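Local coordinates for putative acyl-[acyl-carrier-protein]--UDP-N-acetylglucosamine O-acyltransferase (Bacteroides fragilis, PDB 4R36) that probably transfers an acyl chain from acyl carrier protein to UDP-N-acetylglucosamine and folds as a left-handed parallel beta-helix, at residues T111-I123 and E132-N144. Numbering follows the deposited sequence.
With ACT (acetate ion), chain D.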
loop_
_atom_site.group_PDB
_atom_site.type_symbol
_atom_site.label_atom_id
_atom_site.label_comp_id
_atom_site.label_asym_id
_atom_site.label_seq_id
_atom_site.Cartn_x
_atom_site.Cartn_y
_atom_site.Cartn_z
ATOM N N THR A 111 -10.928 2.832 -0.995
ATOM C CA THR A 111 -11.346 4.102 -1.515
ATOM C C THR A 111 -11.981 3.881 -2.903
ATOM O O THR A 111 -11.383 3.252 -3.787
ATOM C CB THR A 111 -10.183 5.133 -1.597
ATOM O OG1 THR A 111 -9.041 4.581 -2.298
ATOM C CG2 THR A 111 -9.753 5.576 -0.215
ATOM N N ILE A 112 -13.198 4.411 -3.083
ATOM C CA ILE A 112 -13.831 4.429 -4.369
ATOM C C ILE A 112 -14.217 5.875 -4.693
ATOM O O ILE A 112 -15.213 6.389 -4.191
ATOM C CB ILE A 112 -15.042 3.481 -4.444
ATOM C CG1 ILE A 112 -14.702 2.076 -3.942
ATOM C CG2 ILE A 112 -15.634 3.435 -5.842
ATOM C CD1 ILE A 112 -15.868 1.121 -3.835
ATOM N N ASN A 113 -13.429 6.524 -5.538
ATOM C CA ASN A 113 -13.688 7.899 -5.851
ATOM C C ASN A 113 -14.836 7.983 -6.874
ATOM O O ASN A 113 -14.974 7.135 -7.751
ATOM C CB ASN A 113 -12.459 8.620 -6.439
ATOM C CG ASN A 113 -11.186 8.623 -5.573
ATOM O OD1 ASN A 113 -10.116 8.900 -6.121
ATOM N ND2 ASN A 113 -11.272 8.359 -4.296
ATOM N N ARG A 114 -15.619 9.064 -6.815
ATOM C CA ARG A 114 -16.563 9.343 -7.848
ATOM C C ARG A 114 -15.938 9.744 -9.154
ATOM O O ARG A 114 -14.702 9.979 -9.274
ATOM C CB ARG A 114 -17.615 10.378 -7.378
ATOM C CG ARG A 114 -17.180 11.810 -7.105
ATOM C CD ARG A 114 -18.443 12.509 -6.556
ATOM N NE ARG A 114 -18.298 13.913 -6.165
ATOM C CZ ARG A 114 -18.546 14.985 -6.930
ATOM N NH1 ARG A 114 -18.822 14.885 -8.190
ATOM N NH2 ARG A 114 -18.434 16.202 -6.415
ATOM N N GLY A 115 -16.770 9.831 -10.168
ATOM C CA GLY A 115 -16.291 10.022 -11.555
ATOM C C GLY A 115 -15.870 11.461 -11.944
ATOM O O GLY A 115 -15.970 12.393 -11.147
ATOM N N THR A 116 -15.416 11.604 -13.188
ATOM C CA THR A 116 -15.111 12.906 -13.791
ATOM C C THR A 116 -15.995 13.055 -15.052
ATOM O O THR A 116 -16.687 12.120 -15.449
ATOM C CB THR A 116 -13.664 13.025 -14.250
ATOM O OG1 THR A 116 -13.408 12.128 -15.353
ATOM C CG2 THR A 116 -12.707 12.798 -13.132
ATOM N N ALA A 117 -15.881 14.188 -15.737
ATOM C CA ALA A 117 -16.590 14.400 -17.004
ATOM C C ALA A 117 -16.205 13.396 -18.076
ATOM O O ALA A 117 -16.899 13.232 -19.051
ATOM C CB ALA A 117 -16.310 15.801 -17.520
ATOM N N ALA A 118 -15.059 12.757 -17.945
ATOM C CA ALA A 118 -14.664 11.707 -18.912
ATOM C C ALA A 118 -15.677 10.586 -19.063
ATOM O O ALA A 118 -15.690 9.930 -20.100
ATOM C CB ALA A 118 -13.282 11.094 -18.506
ATOM N N LYS A 119 -16.416 10.296 -18.001
ATOM C CA LYS A 119 -17.482 9.334 -17.995
ATOM C C LYS A 119 -18.593 9.796 -17.042
ATOM O O LYS A 119 -19.725 10.004 -17.465
ATOM C CB LYS A 119 -17.002 7.910 -17.593
ATOM C CG LYS A 119 -18.119 6.881 -17.702
ATOM C CD LYS A 119 -17.710 5.462 -17.340
ATOM C CE LYS A 119 -18.913 4.555 -17.338
ATOM N NZ LYS A 119 -18.594 3.126 -17.046
ATOM N N GLY A 120 -18.291 9.955 -15.765
ATOM C CA GLY A 120 -19.223 10.517 -14.816
ATOM C C GLY A 120 -19.654 9.622 -13.710
ATOM O O GLY A 120 -20.307 10.066 -12.770
ATOM N N ARG A 121 -19.272 8.343 -13.805
ATOM C CA ARG A 121 -19.717 7.302 -12.889
ATOM C C ARG A 121 -18.545 6.317 -12.693
ATOM O O ARG A 121 -18.019 5.807 -13.674
ATOM C CB ARG A 121 -20.894 6.524 -13.480
ATOM C CG ARG A 121 -22.114 7.421 -13.810
ATOM C CD ARG A 121 -23.167 6.639 -14.554
ATOM N NE ARG A 121 -23.794 5.606 -13.735
ATOM C CZ ARG A 121 -24.603 4.685 -14.217
ATOM N NH1 ARG A 121 -24.933 4.685 -15.480
ATOM N NH2 ARG A 121 -25.131 3.756 -13.437
ATOM N N THR A 122 -18.111 6.161 -11.450
ATOM C CA THR A 122 -17.207 5.063 -11.037
ATOM C C THR A 122 -18.167 3.956 -10.617
ATOM O O THR A 122 -19.053 4.161 -9.806
ATOM C CB THR A 122 -16.320 5.507 -9.877
ATOM O OG1 THR A 122 -15.676 6.726 -10.249
ATOM C CG2 THR A 122 -15.299 4.414 -9.550
ATOM N N ILE A 123 -18.013 2.776 -11.196
ATOM C CA ILE A 123 -18.955 1.682 -10.995
ATOM C C ILE A 123 -18.286 0.379 -10.632
ATOM O O ILE A 123 -17.421 -0.118 -11.376
ATOM C CB ILE A 123 -19.789 1.424 -12.254
ATOM C CG1 ILE A 123 -20.580 2.711 -12.650
ATOM C CG2 ILE A 123 -20.699 0.203 -12.106
ATOM C CD1 ILE A 123 -21.256 2.631 -14.005
ATOM N N GLU A 132 -8.539 -4.861 1.851
ATOM C CA GLU A 132 -8.229 -3.557 2.502
ATOM C C GLU A 132 -7.285 -2.735 1.679
ATOM O O GLU A 132 -6.372 -3.282 1.026
ATOM C CB GLU A 132 -7.710 -3.726 3.916
ATOM C CG GLU A 132 -6.366 -4.441 4.090
ATOM C CD GLU A 132 -5.134 -3.585 3.745
ATOM O OE1 GLU A 132 -5.187 -2.329 3.865
ATOM O OE2 GLU A 132 -4.082 -4.221 3.432
ATOM N N GLY A 133 -7.536 -1.429 1.682
ATOM C CA GLY A 133 -6.710 -0.464 1.064
ATOM C C GLY A 133 -6.772 -0.382 -0.475
ATOM O O GLY A 133 -6.093 0.476 -1.101
ATOM N N VAL A 134 -7.577 -1.215 -1.076
ATOM C CA VAL A 134 -7.800 -1.140 -2.510
ATOM C C VAL A 134 -8.317 0.236 -2.914
ATOM O O VAL A 134 -9.113 0.843 -2.184
ATOM C CB VAL A 134 -8.757 -2.249 -3.001
ATOM C CG1 VAL A 134 -9.357 -1.952 -4.420
ATOM C CG2 VAL A 134 -8.062 -3.572 -3.056
ATOM N N HIS A 135 -7.756 0.776 -3.984
ATOM C CA HIS A 135 -8.184 2.034 -4.561
ATOM C C HIS A 135 -8.866 1.848 -5.909
ATOM O O HIS A 135 -8.293 1.208 -6.871
ATOM C CB HIS A 135 -7.023 3.000 -4.666
ATOM C CG HIS A 135 -7.361 4.291 -5.354
ATOM N ND1 HIS A 135 -8.049 5.305 -4.728
ATOM C CD2 HIS A 135 -7.107 4.727 -6.613
ATOM C CE1 HIS A 135 -8.184 6.315 -5.558
ATOM N NE2 HIS A 135 -7.661 5.976 -6.723
ATOM N N VAL A 136 -10.047 2.451 -6.038
ATOM C CA VAL A 136 -10.767 2.485 -7.329
ATOM C C VAL A 136 -10.915 3.936 -7.802
ATOM O O VAL A 136 -11.589 4.722 -7.151
ATOM C CB VAL A 136 -12.157 1.855 -7.185
ATOM C CG1 VAL A 136 -12.857 1.779 -8.536
ATOM C CG2 VAL A 136 -12.095 0.463 -6.605
ATOM N N ALA A 137 -10.197 4.270 -8.880
ATOM C CA ALA A 137 -10.077 5.617 -9.311
ATOM C C ALA A 137 -11.306 6.028 -10.084
ATOM O O ALA A 137 -12.129 5.196 -10.476
ATOM C CB ALA A 137 -8.846 5.814 -10.145
ATOM N N HIS A 138 -11.400 7.344 -10.258
ATOM C CA HIS A 138 -12.473 7.938 -11.073
ATOM C C HIS A 138 -12.759 7.209 -12.384
ATOM O O HIS A 138 -11.848 6.828 -13.121
ATOM C CB HIS A 138 -12.109 9.372 -11.390
ATOM C CG HIS A 138 -10.927 9.516 -12.295
ATOM N ND1 HIS A 138 -11.055 9.648 -13.658
ATOM C CD2 HIS A 138 -9.607 9.679 -12.020
ATOM C CE1 HIS A 138 -9.862 9.810 -14.205
ATOM N NE2 HIS A 138 -8.966 9.843 -13.229
ATOM N N ASP A 139 -14.043 6.956 -12.633
ATOM C CA ASP A 139 -14.546 6.389 -13.933
ATOM C C ASP A 139 -14.147 4.926 -14.181
ATOM O O ASP A 139 -14.440 4.391 -15.258
ATOM C CB ASP A 139 -14.208 7.236 -15.141
ATOM C CG ASP A 139 -14.507 8.730 -14.904
ATOM O OD1 ASP A 139 -15.668 9.036 -14.656
ATOM O OD2 ASP A 139 -13.592 9.559 -14.883
ATOM N N ALA A 140 -13.517 4.281 -13.183
ATOM C CA ALA A 140 -13.201 2.891 -13.292
ATOM C C ALA A 140 -14.464 2.052 -13.285
ATOM O O ALA A 140 -15.539 2.488 -12.833
ATOM C CB ALA A 140 -12.325 2.475 -12.135
ATOM N N LEU A 141 -14.364 0.882 -13.879
ATOM C CA LEU A 141 -15.441 -0.069 -13.984
ATOM C C LEU A 141 -14.943 -1.452 -13.509
ATOM O O LEU A 141 -14.033 -1.995 -14.130
ATOM C CB LEU A 141 -15.932 -0.213 -15.431
ATOM C CG LEU A 141 -17.011 -1.312 -15.604
ATOM C CD1 LEU A 141 -18.297 -1.014 -14.875
ATOM C CD2 LEU A 141 -17.283 -1.559 -17.109
ATOM N N ILE A 142 -15.562 -1.980 -12.456
ATOM C CA ILE A 142 -15.375 -3.349 -12.008
ATOM C C ILE A 142 -16.662 -4.090 -12.243
ATOM O O ILE A 142 -17.745 -3.573 -11.912
ATOM C CB ILE A 142 -14.962 -3.418 -10.529
ATOM C CG1 ILE A 142 -13.638 -2.659 -10.355
ATOM C CG2 ILE A 142 -14.832 -4.829 -10.047
ATOM C CD1 ILE A 142 -13.100 -2.688 -8.920
ATOM N N GLY A 143 -16.560 -5.295 -12.806
ATOM C CA GLY A 143 -17.749 -6.159 -13.012
ATOM C C GLY A 143 -18.208 -6.895 -11.754
ATOM O O GLY A 143 -18.364 -6.265 -10.667
ATOM N N ASN A 144 -18.430 -8.201 -11.912
ATOM C CA ASN A 144 -19.056 -9.045 -10.901
ATOM C C ASN A 144 -18.191 -10.181 -10.575
ATOM O O ASN A 144 -17.431 -10.701 -11.432
ATOM C CB ASN A 144 -20.393 -9.611 -11.406
ATOM C CG ASN A 144 -21.265 -8.545 -11.985
ATOM O OD1 ASN A 144 -21.616 -7.539 -11.326
ATOM N ND2 ASN A 144 -21.660 -8.746 -13.227
HETATM C C ACT D . -6.114 7.776 -9.155
HETATM O O ACT D . -5.369 6.758 -8.977
HETATM O OXT ACT D . -7.110 7.980 -8.428
HETATM C CH3 ACT D . -5.892 8.774 -10.277
HETATM O O HOH W 1 -7.569 2.916 -0.634
HETATM O O HOH W 2 -9.521 9.233 -8.761
HETATM O O HOH W 3 -17.610 3.170 -14.466
#
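Thr111 and Ile112 pair in parallel with His135 and Val136, and after one corner of the coil Ile123 pairs likewise with Leu141, so two successive turns of a left-handed beta-helix lie rung on rung. Thr111 N to Val134 O (2.9 Å) belongs to the short ladder before the corner, Ile142 N to Ile123 O (2.8 Å) to the one after it. At the corner, 111-123 bulges into a loop while 132-144 makes a tight type II turn, and Asp139 of that turn ties the loop down. Its OD1 takes Thr116 N and Gly120 N from opposite faces of the carboxylate; OD2 takes Thr116 OG1 (2.6 Å, syn side) and His138 ND1 (2.8 Å, anti side), both tilted out of the carboxylate plane, ND1 by 34°. A buried carboxylate can thus hold a loop against the next coil by gathering its N-H groups. The ND1 bond lies in the His138 ring plane and steadies the ring's rotation; His138 is a UDP-N-acetylglucosamine-binding residue, though no nucleotide sugar is bound here. Thr122 OG1, turned beside its own backbone N (chi1 -53°), receives Asp139 N at 2.9 Å and donates to Asn113 O. His135 ND1 meets Thr111 OG1 in the ring plane at 2.7 Å, while NE2 donates to an acetate. Inside the coil, Ile112 and Val136 run alongside. Strands 81-82 and 97-100 continue the stack beyond 111-123, Met154 of strand 153-154 covers Val136, and Glu132 of the second subunit packs on Thr111 and His135.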